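Local structure of polyketide synthase type I (5KKU) at residues T37-L42 against I55-I60; G48-R53 against L114-D119; A130-A135 against T236-S241. The protein is the N-terminal dehydratase domain of a modular polyketide synthase of the difficidin assembly line and probably removes water from carrier-bound polyketide intermediates. One frame throughout, in Å; residues are numbered along the deposited sequence.

Contact 1: residues T37-L42 against I55-I60; sequences TLIDML and IELRQI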
# COMPACT_ATOMS: atom_id res chain seq x y z
N THR A 37 3.14 0.83 2.42
CA THR A 37 3.48 1.40 3.68
C THR A 37 4.23 2.74 3.55
O THR A 37 4.03 3.62 4.33
CB THR A 37 4.37 0.40 4.47
OG1 THR A 37 3.62 -0.75 4.80
CG2 THR A 37 4.89 0.97 5.69
N LEU A 38 5.11 2.85 2.57
CA LEU A 38 5.90 4.03 2.33
C LEU A 38 5.09 5.24 1.95
O LEU A 38 5.51 6.35 2.13
CB LEU A 38 7.00 3.77 1.33
CG LEU A 38 7.89 2.57 1.63
CD1 LEU A 38 8.69 2.25 0.43
CD2 LEU A 38 8.78 2.73 2.82
N ILE A 39 3.91 5.03 1.43
CA ILE A 39 2.99 6.11 1.15
C ILE A 39 2.68 6.90 2.43
O ILE A 39 2.68 8.10 2.43
CB ILE A 39 1.70 5.63 0.44
CG1 ILE A 39 1.97 5.27 -1.01
CG2 ILE A 39 0.61 6.66 0.49
CD1 ILE A 39 0.90 4.49 -1.71
N ASP A 40 2.44 6.18 3.53
CA ASP A 40 2.21 6.80 4.83
C ASP A 40 3.43 7.56 5.28
O ASP A 40 3.34 8.61 5.81
CB ASP A 40 1.84 5.78 5.89
CG ASP A 40 1.84 6.33 7.29
OD1 ASP A 40 0.95 7.01 7.72
OD2 ASP A 40 2.80 6.10 7.96
N MET A 41 4.60 7.00 5.11
CA MET A 41 5.82 7.65 5.54
C MET A 41 5.99 8.99 4.88
O MET A 41 6.33 9.91 5.54
CB MET A 41 7.02 6.71 5.32
CG MET A 41 8.43 7.23 5.42
SD MET A 41 9.68 5.95 5.36
CE MET A 41 9.06 4.93 6.60
N LEU A 42 5.75 9.07 3.59
CA LEU A 42 5.88 10.29 2.84
C LEU A 42 4.94 11.37 3.33
O LEU A 42 5.31 12.47 3.46
CB LEU A 42 5.70 10.07 1.37
CG LEU A 42 6.99 9.87 0.62
CD1 LEU A 42 7.57 8.52 0.88
CD2 LEU A 42 6.77 10.08 -0.85
N ILE A 55 -0.80 17.32 0.18
CA ILE A 55 -0.06 16.92 -1.01
C ILE A 55 -0.42 15.52 -1.49
O ILE A 55 -0.98 14.72 -0.74
CB ILE A 55 1.46 16.98 -0.76
CG1 ILE A 55 1.88 15.93 0.26
CG2 ILE A 55 1.88 18.37 -0.30
CD1 ILE A 55 1.97 14.52 -0.30
N GLU A 56 -0.10 15.25 -2.75
CA GLU A 56 -0.39 13.95 -3.35
C GLU A 56 0.88 13.36 -3.95
O GLU A 56 1.94 13.98 -3.92
CB GLU A 56 -1.47 14.09 -4.42
CG GLU A 56 -1.03 14.85 -5.66
CD GLU A 56 -2.19 15.22 -6.57
OE1 GLU A 56 -3.32 15.36 -6.06
OE2 GLU A 56 -1.97 15.36 -7.79
N LEU A 57 0.76 12.16 -4.50
CA LEU A 57 1.86 11.49 -5.10
C LEU A 57 1.59 11.00 -6.50
O LEU A 57 0.52 10.58 -6.80
CB LEU A 57 2.35 10.36 -4.21
CG LEU A 57 2.48 10.63 -2.75
CD1 LEU A 57 2.60 9.37 -1.96
CD2 LEU A 57 3.64 11.53 -2.43
N ARG A 58 2.56 11.06 -7.36
CA ARG A 58 2.41 10.60 -8.71
C ARG A 58 3.61 9.78 -9.17
O ARG A 58 4.65 9.91 -8.66
CB ARG A 58 2.19 11.77 -9.65
CG ARG A 58 1.15 12.74 -9.19
CD ARG A 58 0.87 13.73 -10.27
NE ARG A 58 -0.04 14.77 -9.84
CZ ARG A 58 -0.10 15.96 -10.40
NH1 ARG A 58 0.69 16.26 -11.39
NH2 ARG A 58 -0.95 16.85 -9.95
N GLN A 59 3.44 8.99 -10.20
CA GLN A 59 4.48 8.17 -10.76
C GLN A 59 5.27 7.43 -9.72
O GLN A 59 6.45 7.40 -9.75
CB GLN A 59 5.39 8.96 -11.68
CG GLN A 59 4.68 9.80 -12.71
CD GLN A 59 3.73 9.03 -13.58
OE1 GLN A 59 4.13 8.14 -14.27
NE2 GLN A 59 2.47 9.37 -13.53
N ILE A 60 4.60 6.76 -8.81
CA ILE A 60 5.24 5.95 -7.81
C ILE A 60 5.82 4.68 -8.37
O ILE A 60 5.23 4.02 -9.14
CB ILE A 60 4.24 5.59 -6.73
CG1 ILE A 60 3.66 6.85 -6.16
CG2 ILE A 60 4.88 4.76 -5.65
CD1 ILE A 60 2.57 6.63 -5.18
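L57 on strand 55-62 reaches across to I39 and L42 on helix 37-49, the long helix which, in a hotdog fold, is the sausage wrapped by a curved antiparallel sheet. Contact 1 is a buried piece of that wrapping in the predicted N-terminal hotdog of the dehydratase. The two methyls of L57 divide the helix between them. CD2 meets L42 CD2 at 3.8 Å, while CD1 lies against I39 CG2 at 4.2 Å, so one leucine is shared by helix residues three apart. Both pairs cross obliquely, branch against branch. In I39 the first torsion (chi1 -74°) sets CG2 anti to the backbone N and sends the longer arm out beside that N. The arm thus ends near I60, with CD1 4.4 Å from I60 CD1, in looser contact. I60 forms a G1 beta bulge with Q59, both residues facing I224 of the adjacent strand 219-229. Between 37-42 and 55-60 the contact is wholly apolar, although Y43, further along the helix, bonds through OH to I55 O. I39 also touches F227, and its side chain lies about 10 Å from that of D198, the predicted proton donor. On strand 55-62, R58 holds E56 side-on through NE and NH2, both directed to OE2, which lies nearly in the guanidinium plane; the NH2 to OE2 distance is 2.8 Å.

Contact 2: residues G48-R53 against L114-D119; sequences GYLGER and LYLQED
L50 and L116 meet through single methyls just beyond the last turn of helix 37-49, where the chain leaves the helix for strand 55-62. L50 CD1 touches two strand residues, L114 CD2 at 3.9 Å and L116 CD2 at 4.0 Å, two positions apart in strand 107-116. L50 and L114 slide past each other in opposite directions, whereas L50 and L116 cross at a slant. The leucines of the strand differ in their first torsion. L114 has CG anti to the backbone N (chi1 -170°), but in L116 CG stands anti to the carbonyl carbon (chi1 -68°), and this swings the end of L116 toward the turn although its CB does not head there.

R53 completes the patch with the aliphatic part of its side chain. Its CB lies 4.0 Å from L116 CD2, and CD of the same arginine passes the same methyl at 4.2 Å. The chain runs straight through chi2 and then bends at chi3 (-101°), folding the guanidinium back toward the end of the helix, where NH2 points at L50 O, though the modelled distance is too short for the details of this bond to be trusted. Between these two residues G51 has positive phi, the first residue to depart from helical geometry. W87 of strand 86-97 and I55 of strand 55-62 touch L50, L114 and L116, extending the apolar patch. This arrangement is the tail end of the helix-in-sheet packing of a hotdog fold, where the central helix ends beside the end of strand 107-116, one of the strands that wrap it.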
# COMPACT_ATOMS: atom_id res chain seq x y z
N GLY A 48 6.15 17.85 7.50
CA GLY A 48 7.21 18.50 8.21
C GLY A 48 8.13 19.33 7.36
O GLY A 48 8.77 20.20 7.86
N TYR A 49 8.20 19.04 6.08
CA TYR A 49 9.25 19.58 5.25
C TYR A 49 8.68 20.64 4.38
O TYR A 49 9.39 21.54 4.01
CB TYR A 49 9.86 18.48 4.41
CG TYR A 49 10.63 18.92 3.21
CD1 TYR A 49 11.84 19.51 3.34
CD2 TYR A 49 10.13 18.76 1.95
CE1 TYR A 49 12.54 19.92 2.24
CE2 TYR A 49 10.82 19.17 0.86
CZ TYR A 49 12.04 19.74 1.02
OH TYR A 49 12.74 20.16 -0.05
N LEU A 50 7.39 20.57 4.12
CA LEU A 50 6.72 21.53 3.26
C LEU A 50 6.02 22.57 4.06
O LEU A 50 6.10 23.74 3.74
CB LEU A 50 5.67 20.84 2.44
CG LEU A 50 6.11 19.93 1.34
CD1 LEU A 50 4.91 19.74 0.44
CD2 LEU A 50 7.27 20.54 0.58
N GLY A 51 5.34 22.13 5.09
CA GLY A 51 4.44 22.92 5.87
C GLY A 51 3.45 21.84 5.94
O GLY A 51 3.73 20.80 5.42
N GLU A 52 2.30 22.04 6.56
CA GLU A 52 1.26 21.05 6.47
C GLU A 52 0.57 21.77 5.34
O GLU A 52 0.03 22.83 5.49
CB GLU A 52 0.60 20.75 7.82
CG GLU A 52 0.25 19.27 8.00
CD GLU A 52 0.22 18.84 9.44
OE1 GLU A 52 0.08 19.72 10.30
OE2 GLU A 52 0.34 17.62 9.73
N ARG A 53 0.59 21.18 4.16
CA ARG A 53 -0.06 21.76 3.01
C ARG A 53 -0.50 20.43 2.47
O ARG A 53 0.29 19.52 2.48
CB ARG A 53 0.75 22.53 2.01
CG ARG A 53 1.08 23.88 2.52
CD ARG A 53 1.87 24.74 1.57
NE ARG A 53 3.24 24.69 2.01
CZ ARG A 53 4.28 25.04 1.28
NH1 ARG A 53 4.13 25.52 0.07
NH2 ARG A 53 5.48 24.90 1.78
N LEU A 114 6.22 14.31 -5.75
CA LEU A 114 5.29 14.89 -4.82
C LEU A 114 4.78 16.27 -5.23
O LEU A 114 5.51 17.17 -5.37
CB LEU A 114 5.92 14.93 -3.46
CG LEU A 114 5.08 15.27 -2.26
CD1 LEU A 114 5.78 14.64 -1.10
CD2 LEU A 114 4.88 16.75 -2.00
N TYR A 115 3.49 16.42 -5.42
CA TYR A 115 2.89 17.69 -5.79
C TYR A 115 2.03 18.26 -4.70
O TYR A 115 1.54 17.57 -3.88
CB TYR A 115 2.01 17.53 -6.98
CG TYR A 115 2.71 17.20 -8.23
CD1 TYR A 115 3.25 15.97 -8.42
CD2 TYR A 115 2.82 18.12 -9.22
CE1 TYR A 115 3.90 15.67 -9.56
CE2 TYR A 115 3.47 17.83 -10.38
CZ TYR A 115 4.01 16.60 -10.54
OH TYR A 115 4.66 16.29 -11.67
N LEU A 116 1.81 19.54 -4.76
CA LEU A 116 0.91 20.11 -3.83
C LEU A 116 -0.49 19.79 -4.32
O LEU A 116 -0.76 19.83 -5.47
CB LEU A 116 1.16 21.59 -3.71
CG LEU A 116 2.50 21.93 -3.06
CD1 LEU A 116 3.07 23.19 -3.64
CD2 LEU A 116 2.41 22.08 -1.57
N GLN A 117 -1.38 19.45 -3.42
CA GLN A 117 -2.75 19.15 -3.79
C GLN A 117 -3.53 20.44 -3.66
O GLN A 117 -3.39 21.16 -2.71
CB GLN A 117 -3.27 18.04 -2.92
CG GLN A 117 -4.72 17.74 -3.04
CD GLN A 117 -5.29 17.28 -1.72
OE1 GLN A 117 -4.64 16.55 -0.94
NE2 GLN A 117 -6.49 17.74 -1.44
N GLU A 118 -4.36 20.69 -4.64
CA GLU A 118 -5.08 21.94 -4.87
C GLU A 118 -6.36 21.70 -5.66
O GLU A 118 -7.17 22.61 -5.84
CB GLU A 118 -4.19 22.95 -5.60
CG GLU A 118 -3.60 22.43 -6.90
CD GLU A 118 -3.70 23.43 -8.03
OE1 GLU A 118 -2.80 24.28 -8.15
OE2 GLU A 118 -4.68 23.37 -8.80
N ASP A 119 -6.54 20.47 -6.12
CA ASP A 119 -7.72 20.11 -6.90
C ASP A 119 -8.63 19.16 -6.11
O ASP A 119 -8.15 18.31 -5.36
CB ASP A 119 -7.32 19.47 -8.23
CG ASP A 119 -6.83 20.49 -9.24
OD1 ASP A 119 -7.67 21.17 -9.86
OD2 ASP A 119 -5.60 20.60 -9.41

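Contact 3: residues A130-A135 against T236-S241; sequences AFMKNA and TIYTYS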
# COMPACT_ATOMS: atom_id res chain seq x y z
N ALA A 130 -26.64 1.21 0.02
CA ALA A 130 -27.32 0.71 -1.12
C ALA A 130 -26.50 -0.30 -1.90
O ALA A 130 -27.03 -1.22 -2.39
CB ALA A 130 -27.77 1.84 -2.01
N PHE A 131 -25.19 -0.08 -1.99
CA PHE A 131 -24.28 -1.00 -2.65
C PHE A 131 -24.30 -2.34 -1.96
O PHE A 131 -24.38 -3.32 -2.59
CB PHE A 131 -22.85 -0.47 -2.72
CG PHE A 131 -21.99 -1.21 -3.71
CD1 PHE A 131 -21.36 -2.37 -3.37
CD2 PHE A 131 -21.83 -0.73 -4.97
CE1 PHE A 131 -20.61 -3.06 -4.28
CE2 PHE A 131 -21.07 -1.39 -5.87
CZ PHE A 131 -20.44 -2.56 -5.53
N MET A 132 -24.21 -2.33 -0.65
CA MET A 132 -24.21 -3.56 0.13
C MET A 132 -25.51 -4.36 0.06
O MET A 132 -25.49 -5.53 -0.12
CB MET A 132 -23.88 -3.28 1.58
CG MET A 132 -22.43 -2.98 1.90
SD MET A 132 -22.20 -2.34 3.55
CE MET A 132 -20.50 -2.60 3.83
N LYS A 133 -26.64 -3.68 0.19
CA LYS A 133 -27.95 -4.30 0.18
C LYS A 133 -28.36 -4.80 -1.17
O LYS A 133 -29.11 -5.67 -1.27
CB LYS A 133 -29.00 -3.38 0.73
CG LYS A 133 -28.87 -3.13 2.21
CD LYS A 133 -29.80 -2.08 2.73
CE LYS A 133 -29.93 -2.20 4.22
NZ LYS A 133 -30.37 -0.94 4.85
N ASN A 134 -27.80 -4.23 -2.20
CA ASN A 134 -28.14 -4.64 -3.51
C ASN A 134 -27.03 -5.37 -4.25
O ASN A 134 -27.09 -5.56 -5.40
CB ASN A 134 -28.65 -3.46 -4.26
CG ASN A 134 -29.84 -2.83 -3.60
OD1 ASN A 134 -30.77 -3.46 -3.26
ND2 ASN A 134 -29.79 -1.58 -3.44
N ALA A 135 -26.08 -5.67 -3.41
CA ALA A 135 -25.14 -6.64 -3.60
C ALA A 135 -25.77 -7.96 -3.86
O ALA A 135 -26.70 -8.51 -3.46
CB ALA A 135 -24.04 -6.70 -2.57
N THR A 236 -13.65 2.33 10.01
CA THR A 236 -13.92 1.43 8.92
C THR A 236 -13.89 2.20 7.62
O THR A 236 -14.45 3.23 7.52
CB THR A 236 -15.31 0.78 9.03
OG1 THR A 236 -15.47 0.10 10.26
CG2 THR A 236 -15.58 -0.15 7.89
N ILE A 237 -13.24 1.66 6.61
CA ILE A 237 -13.26 2.22 5.29
C ILE A 237 -13.90 1.35 4.24
O ILE A 237 -14.13 0.17 4.43
CB ILE A 237 -11.89 2.61 4.78
CG1 ILE A 237 -11.02 1.38 4.62
CG2 ILE A 237 -11.24 3.64 5.68
CD1 ILE A 237 -9.77 1.58 3.84
N TYR A 238 -14.18 1.93 3.10
CA TYR A 238 -14.84 1.23 2.02
C TYR A 238 -14.12 1.46 0.74
O TYR A 238 -14.26 2.48 0.16
CB TYR A 238 -16.29 1.67 1.92
CG TYR A 238 -17.06 1.44 3.18
CD1 TYR A 238 -16.98 2.30 4.23
CD2 TYR A 238 -17.84 0.36 3.31
CE1 TYR A 238 -17.65 2.06 5.37
CE2 TYR A 238 -18.51 0.12 4.44
CZ TYR A 238 -18.44 0.98 5.45
OH TYR A 238 -19.12 0.70 6.54
N THR A 239 -13.35 0.49 0.34
CA THR A 239 -12.58 0.53 -0.84
C THR A 239 -13.38 0.12 -2.08
O THR A 239 -13.71 -1.00 -2.26
CB THR A 239 -11.28 -0.30 -0.68
OG1 THR A 239 -10.49 0.26 0.37
CG2 THR A 239 -10.50 -0.30 -1.94
N TYR A 240 -13.68 1.06 -2.94
CA TYR A 240 -14.42 0.80 -4.10
C TYR A 240 -13.52 0.63 -5.32
O TYR A 240 -12.58 1.35 -5.48
CB TYR A 240 -15.37 1.94 -4.31
CG TYR A 240 -16.05 1.93 -5.63
CD1 TYR A 240 -17.22 1.26 -5.80
CD2 TYR A 240 -15.55 2.61 -6.67
CE1 TYR A 240 -17.84 1.23 -6.99
CE2 TYR A 240 -16.17 2.59 -7.88
CZ TYR A 240 -17.33 1.90 -8.02
OH TYR A 240 -17.95 1.84 -9.17
N SER A 241 -13.85 -0.29 -6.18
CA SER A 241 -13.10 -0.58 -7.37
C SER A 241 -14.04 -1.02 -8.53
O SER A 241 -15.00 -1.68 -8.33
CB SER A 241 -12.06 -1.61 -7.02
OG SER A 241 -11.40 -2.15 -8.09
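M132 of helix 128-133 and Y238 of strand 236-248 make the closest approach between segments 130-135 and 236-241, and everything that passes between the two segments is apolar. The first kind of interaction is a methyl against an aromatic edge. M132 CE comes to 3.4 Å from Y238 CE2 and to 4.0 Å from CD2 of the same ring, lying in the ring plane and so meeting the rim instead of the pi face. The methionine is extended beyond CG (chi2 168°, chi3 162°), which carries its terminal methyl straight out from the helix, and the two side chains cross at about a right angle.

The second kind is ring against ring. F131 CE2 and Y240 CE1 are 4.3 Å apart, a loose contact in which the phenylalanine carbon sits at the edge of the tyrosine ring. F131 is the buried member of the pair. It also packs on L174 of strand 172-178 and on Y166 and L168 of strand 162-168, so the short helix lies over several neighbouring strands of the predicted C-terminal hotdog.

Polar bonding is left to other partners. Y240 OH bonds to E172 OE1 and Y238 OH to E176 OE2, both glutamates of strand 172-178, which pairs with 236-248. Within the helix segment, N134 N donates to A130 O at 3.1 Å, closing the last turn.

The chemistry therefore divides each tyrosine in two: its ring carbons receive the helix, while its hydroxyl is held by a carboxylate of the adjoining strand. Attachment of the helix here rests on dispersion and shape, and the tyrosine-glutamate bonds probably help to fix the ring edges on which it sits.

Contacts 1 and 2 are successive levels of one packing: both use helix 37-49, and strands 55-62 and 107-116 are antiparallel neighbours, so the two touch directly, as where I55 CG2 meets L50 CD1 at 3.4 Å. Contact 1 is core, its centre about 9 Å from that of the chain; the centre of contact 2 is about 20 Å out, and this contact is only partly buried and admits an arginine beside its leucines. Contact 3 stands apart, its centre about 25 Å from that of contact 1, with a different helix laid on strands of the predicted C-terminal hotdog. Aliphatic methyls meet in the first two, whereas the third relies on aromatic edges and a methionine methyl.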